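Local coordinates for quinoline 2-oxidoreductase large subunit (Pseudomonas putida, PDB 1T3Q), which hydroxylates quinoline at carbon 2 as the molybdenum-bearing subunit of a xanthine dehydrogenase family enzyme, holding a molybdopterin cytosine dinucleotide cofactor, at residues V45-S50 against V116-A121; Q66-V71 against E128-L133. One frame throughout, in Å; residues are numbered along the deposited sequence.

Both contacts lie in the a/b hammerhead domain of the large subunit. Followed from the N terminus, the chain runs through strand 43-49, which supplies most of residues 45-50 of contact 1, then through helix 63-67 and the turn into strand 71-76, the first half of contact 2. Strand 115-121 returns beside the first strand and closes contact 1. Helix 124-131 comes next, and its last turn and the residues after it close contact 2 against the Leu68-Val71 turn. The two loops therefore cross instead of nesting. Contact 1 joins two strands of a mixed sheet, contact 2 joins a helix to a turn at the sheet's edge strand, and Val119 CG1 against Ala130 CB stitches them together.

Contact 1: V45-S50 against V116-A121; sequences VASLRS and VAVVVA
Two residues of segment 116-121, Val116 and Ala117, stand opposite the single Leu48, a classic beta bulge in an antiparallel strand pair. Leu48 O takes a nearly straight bond from Val116 N (2.9 Å, 178°), lying in the carbonyl plane, and a weak, long one from Ala117 N. The two branches of Val116 part: CG2, held between its own backbone N and carbonyl carbon, lies by Leu48 O and meets Leu48 CG at 3.7 Å, while CG1 lies by Ser50 N and Ser50 CB. An alanine here would probably open a gap beside Leu48 CG and Ser50, where the two methyl branches had lain. Ala117 O then accepts from Leu48 N at 2.9 Å, while Ala117 CB faces Leu48 CB. Val118, in a non-hydrogen-bonded pair with Ser47, offers CG1 to Ser47 OG (3.8 Å), and its CB meets Val45 CG2 as the two side chains cross obliquely. Val119 pairs with Ala46 through two backbone bonds, Val119 N to Ala46 O (2.9 Å) and Ala46 N to Val119 O (2.8 Å). The same Val119 O lies 3.0 Å from Val45 CA, a CA-H...O contact. At Val120 the pairing with Val45 is again non-hydrogen-bonded, with the CG2 atoms of Val45 and Val120 4.3 Å apart. Strand 115-121 is flanked by 43-49 and 71-76 in the mixed sheet; Val45 and Val120 pack against Leu271 of helix 263-275, whereas Ala46 and Val119, on the other face, meet helix 124-131.

Contact 2: Q66-V71 against E128-L133; sequences QALPGV and EDAAQL
Leu68 is the main bump of this helix-to-turn contact in the a/b hammerhead domain, lying against Asp129 and Ala130 of helix 124-131 and Leu133 that follows. It comes directly after helix 63-67 and opens a type II beta turn that runs to Val71, closed by the bond from Val71 N to Leu68 O. CG stands anti to the backbone N (chi1 -171°), and from it the two methyls part, CD2 to the last turn of the helix and CD1 to Leu133 just beyond. CD2 settles into the shallow hollow around Ala130, 3.7 Å from Ala130 N and 3.8 Å from Ala130 CB. The side chain of Leu133 crosses that of Leu68 at about a right angle and brings CD1 to CD1 at 4.1 Å. The short side chain of Ala130 leaves the hollow, with Asp129 CB and Leu133 CD1 also touching the leucine methyls. Val71 adds a second bump, so that Ala130 CB is touched by the first and last residues of the turn, Leu68 and Val71. No hydrogen bond spans the two segments, which meet here by apolar contact of side chains.

Beyond the apolar patch, Asp129 OD1 forms a salt bridge with Arg43 of the medium subunit and OD2 one with Arg28 of the small subunit, so the helix that receives Leu68 also takes part in the subunit interface. Val71 also packs on Val119 of strand 115-121. The tightest carbon pair here is Val71 CG2 against Ala130 CB, at 3.5 Å.

Contact 1: V45-S50 against V116-A121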
loop_
_atom_site.group_PDB
_atom_site.type_symbol
_atom_site.label_atom_id
_atom_site.label_comp_id
_atom_site.label_asym_id
_atom_site.label_seq_id
_atom_site.Cartn_x
_atom_site.Cartn_y
_atom_site.Cartn_z
ATOM N N VAL B 45 20.406 -2.195 1.853
ATOM C CA VAL B 45 21.662 -1.767 1.252
ATOM C C VAL B 45 22.555 -1.060 2.266
ATOM O O VAL B 45 22.070 -0.358 3.160
ATOM C CB VAL B 45 21.415 -0.826 0.039
ATOM C CG1 VAL B 45 20.799 0.481 0.497
ATOM C CG2 VAL B 45 22.728 -0.565 -0.702
ATOM N N ALA B 46 23.861 -1.286 2.141
ATOM C CA ALA B 46 24.865 -0.648 2.989
ATOM C C ALA B 46 25.916 -0.140 2.016
ATOM O O ALA B 46 26.056 -0.687 0.920
ATOM C CB ALA B 46 25.483 -1.640 3.949
ATOM N N SER B 47 26.658 0.887 2.408
ATOM C CA SER B 47 27.660 1.453 1.517
ATOM C C SER B 47 29.080 1.500 2.063
ATOM O O SER B 47 29.301 1.655 3.267
ATOM C CB SER B 47 27.256 2.881 1.127
ATOM O OG SER B 47 25.983 2.905 0.503
ATOM N N LEU B 48 30.041 1.343 1.161
ATOM C CA LEU B 48 31.449 1.456 1.512
ATOM C C LEU B 48 31.801 2.798 0.882
ATOM O O LEU B 48 31.514 3.029 -0.296
ATOM C CB LEU B 48 32.289 0.349 0.870
ATOM C CG LEU B 48 33.802 0.546 1.041
ATOM C CD1 LEU B 48 34.158 0.600 2.527
ATOM C CD2 LEU B 48 34.556 -0.588 0.351
ATOM N N ARG B 49 32.411 3.682 1.661
ATOM C CA ARG B 49 32.753 5.007 1.172
ATOM C C ARG B 49 34.248 5.270 1.100
ATOM O O ARG B 49 35.052 4.568 1.714
ATOM C CB ARG B 49 32.094 6.056 2.064
ATOM C CG ARG B 49 30.588 5.907 2.114
ATOM C CD ARG B 49 29.955 6.715 3.228
ATOM N NE ARG B 49 28.514 6.471 3.246
ATOM C CZ ARG B 49 27.634 7.117 2.491
ATOM N NH1 ARG B 49 28.038 8.068 1.659
ATOM N NH2 ARG B 49 26.349 6.793 2.551
ATOM N N SER B 50 34.599 6.300 0.340
ATOM C CA SER B 50 35.980 6.703 0.168
ATOM C C SER B 50 36.537 7.297 1.456
ATOM O O SER B 50 35.885 8.110 2.119
ATOM C CB SER B 50 36.086 7.739 -0.958
ATOM O OG SER B 50 37.363 8.350 -0.971
ATOM N N VAL B 116 31.783 4.032 -2.986
ATOM C CA VAL B 116 32.656 3.313 -3.910
ATOM C C VAL B 116 32.119 1.909 -4.163
ATOM O O VAL B 116 32.506 1.243 -5.125
ATOM C CB VAL B 116 34.105 3.224 -3.374
ATOM C CG1 VAL B 116 34.640 4.622 -3.109
ATOM C CG2 VAL B 116 34.156 2.382 -2.115
ATOM N N ALA B 117 31.220 1.462 -3.293
ATOM C CA ALA B 117 30.612 0.148 -3.431
ATOM C C ALA B 117 29.359 0.044 -2.578
ATOM O O ALA B 117 29.263 0.675 -1.527
ATOM C CB ALA B 117 31.607 -0.941 -3.023
ATOM N N VAL B 118 28.393 -0.740 -3.046
ATOM C CA VAL B 118 27.161 -0.952 -2.300
ATOM C C VAL B 118 26.905 -2.444 -2.143
ATOM O O VAL B 118 27.228 -3.249 -3.024
ATOM C CB VAL B 118 25.933 -0.301 -2.982
ATOM C CG1 VAL B 118 26.041 1.212 -2.899
ATOM C CG2 VAL B 118 25.826 -0.757 -4.432
ATOM N N VAL B 119 26.331 -2.808 -1.004
ATOM C CA VAL B 119 26.016 -4.193 -0.716
ATOM C C VAL B 119 24.540 -4.306 -0.360
ATOM O O VAL B 119 24.018 -3.504 0.416
ATOM C CB VAL B 119 26.834 -4.720 0.486
ATOM C CG1 VAL B 119 26.411 -6.148 0.815
ATOM C CG2 VAL B 119 28.338 -4.651 0.182
ATOM N N VAL B 120 23.867 -5.284 -0.950
ATOM C CA VAL B 120 22.467 -5.531 -0.639
ATOM C C VAL B 120 22.434 -6.882 0.071
ATOM O O VAL B 120 22.963 -7.876 -0.438
ATOM C CB VAL B 120 21.600 -5.580 -1.907
ATOM C CG1 VAL B 120 20.175 -5.975 -1.548
ATOM C CG2 VAL B 120 21.599 -4.209 -2.583
ATOM N N ALA B 121 21.830 -6.919 1.255
ATOM C CA ALA B 121 21.767 -8.157 2.021
ATOM C C ALA B 121 20.444 -8.307 2.774
ATOM O O ALA B 121 19.595 -7.417 2.747
ATOM C CB ALA B 121 22.944 -8.218 2.998
#

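Contact 2: Q66-V71 against E128-L133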
loop_
_atom_site.group_PDB
_atom_site.type_symbol
_atom_site.label_atom_id
_atom_site.label_comp_id
_atom_site.label_asym_id
_atom_site.label_seq_id
_atom_site.Cartn_x
_atom_site.Cartn_y
_atom_site.Cartn_z
ATOM N N GLN B 66 30.663 -10.878 -1.443
ATOM C CA GLN B 66 29.595 -11.551 -2.180
ATOM C C GLN B 66 29.269 -12.931 -1.617
ATOM O O GLN B 66 28.127 -13.389 -1.696
ATOM C CB GLN B 66 29.977 -11.707 -3.653
ATOM C CG GLN B 66 30.141 -10.405 -4.414
ATOM C CD GLN B 66 30.645 -10.634 -5.831
ATOM O OE1 GLN B 66 31.673 -11.280 -6.033
ATOM N NE2 GLN B 66 29.927 -10.105 -6.816
ATOM N N ALA B 67 30.275 -13.589 -1.048
ATOM C CA ALA B 67 30.096 -14.929 -0.503
ATOM C C ALA B 67 29.483 -14.974 0.895
ATOM O O ALA B 67 28.902 -15.984 1.285
ATOM C CB ALA B 67 31.424 -15.664 -0.506
ATOM N N LEU B 68 29.605 -13.887 1.648
ATOM C CA LEU B 68 29.053 -13.865 2.998
ATOM C C LEU B 68 27.568 -14.211 2.969
ATOM O O LEU B 68 26.806 -13.648 2.186
ATOM C CB LEU B 68 29.243 -12.488 3.630
ATOM C CG LEU B 68 28.896 -12.405 5.119
ATOM C CD1 LEU B 68 29.966 -13.127 5.912
ATOM C CD2 LEU B 68 28.808 -10.950 5.559
ATOM N N PRO B 69 27.139 -15.165 3.810
ATOM C CA PRO B 69 25.721 -15.530 3.828
ATOM C C PRO B 69 24.809 -14.332 4.090
ATOM O O PRO B 69 25.124 -13.462 4.903
ATOM C CB PRO B 69 25.641 -16.595 4.926
ATOM C CG PRO B 69 26.876 -16.368 5.744
ATOM C CD PRO B 69 27.911 -16.017 4.728
ATOM N N GLY B 70 23.682 -14.297 3.386
ATOM C CA GLY B 70 22.747 -13.198 3.544
ATOM C C GLY B 70 22.936 -12.117 2.492
ATOM O O GLY B 70 22.036 -11.315 2.252
ATOM N N VAL B 71 24.111 -12.088 1.869
ATOM C CA VAL B 71 24.398 -11.096 0.841
ATOM C C VAL B 71 23.849 -11.548 -0.505
ATOM O O VAL B 71 24.061 -12.686 -0.923
ATOM C CB VAL B 71 25.905 -10.848 0.698
ATOM C CG1 VAL B 71 26.160 -9.868 -0.444
ATOM C CG2 VAL B 71 26.466 -10.301 2.002
ATOM N N GLU B 128 26.407 -4.380 6.242
ATOM C CA GLU B 128 27.558 -3.667 6.782
ATOM C C GLU B 128 28.697 -4.650 7.037
ATOM O O GLU B 128 29.858 -4.329 6.787
ATOM C CB GLU B 128 27.189 -2.934 8.077
ATOM C CG GLU B 128 26.325 -1.691 7.853
ATOM C CD GLU B 128 25.971 -0.975 9.149
ATOM O OE1 GLU B 128 25.354 0.112 9.083
ATOM O OE2 GLU B 128 26.305 -1.497 10.233
ATOM N N ASP B 129 28.371 -5.843 7.533
ATOM C CA ASP B 129 29.406 -6.845 7.774
ATOM C C ASP B 129 30.148 -7.091 6.459
ATOM O O ASP B 129 31.376 -7.045 6.411
ATOM C CB ASP B 129 28.812 -8.181 8.243
ATOM C CG ASP B 129 28.183 -8.108 9.627
ATOM O OD1 ASP B 129 28.586 -7.253 10.442
ATOM O OD2 ASP B 129 27.291 -8.938 9.904
ATOM N N ALA B 130 29.388 -7.350 5.397
ATOM C CA ALA B 130 29.958 -7.626 4.078
ATOM C C ALA B 130 30.747 -6.457 3.506
ATOM O O ALA B 130 31.781 -6.657 2.861
ATOM C CB ALA B 130 28.853 -8.034 3.109
ATOM N N ALA B 131 30.266 -5.237 3.736
ATOM C CA ALA B 131 30.953 -4.059 3.232
ATOM C C ALA B 131 32.367 -3.994 3.805
ATOM O O ALA B 131 33.302 -3.566 3.127
ATOM C CB ALA B 131 30.175 -2.790 3.597
ATOM N N GLN B 132 32.526 -4.415 5.056
ATOM C CA GLN B 132 33.846 -4.393 5.677
ATOM C C GLN B 132 34.766 -5.465 5.095
ATOM O O GLN B 132 35.961 -5.479 5.380
ATOM C CB GLN B 132 33.735 -4.596 7.188
ATOM C CG GLN B 132 32.945 -3.529 7.908
ATOM C CD GLN B 132 33.167 -3.581 9.400
ATOM O OE1 GLN B 132 34.031 -2.882 9.936
ATOM N NE2 GLN B 132 32.404 -4.425 10.082
ATOM N N LEU B 133 34.210 -6.359 4.284
ATOM C CA LEU B 133 35.004 -7.429 3.687
ATOM C C LEU B 133 35.561 -7.026 2.333
ATOM O O LEU B 133 36.434 -7.699 1.788
ATOM C CB LEU B 133 34.163 -8.698 3.532
ATOM C CG LEU B 133 33.743 -9.373 4.838
ATOM C CD1 LEU B 133 32.930 -10.615 4.534
ATOM C CD2 LEU B 133 34.985 -9.724 5.650
#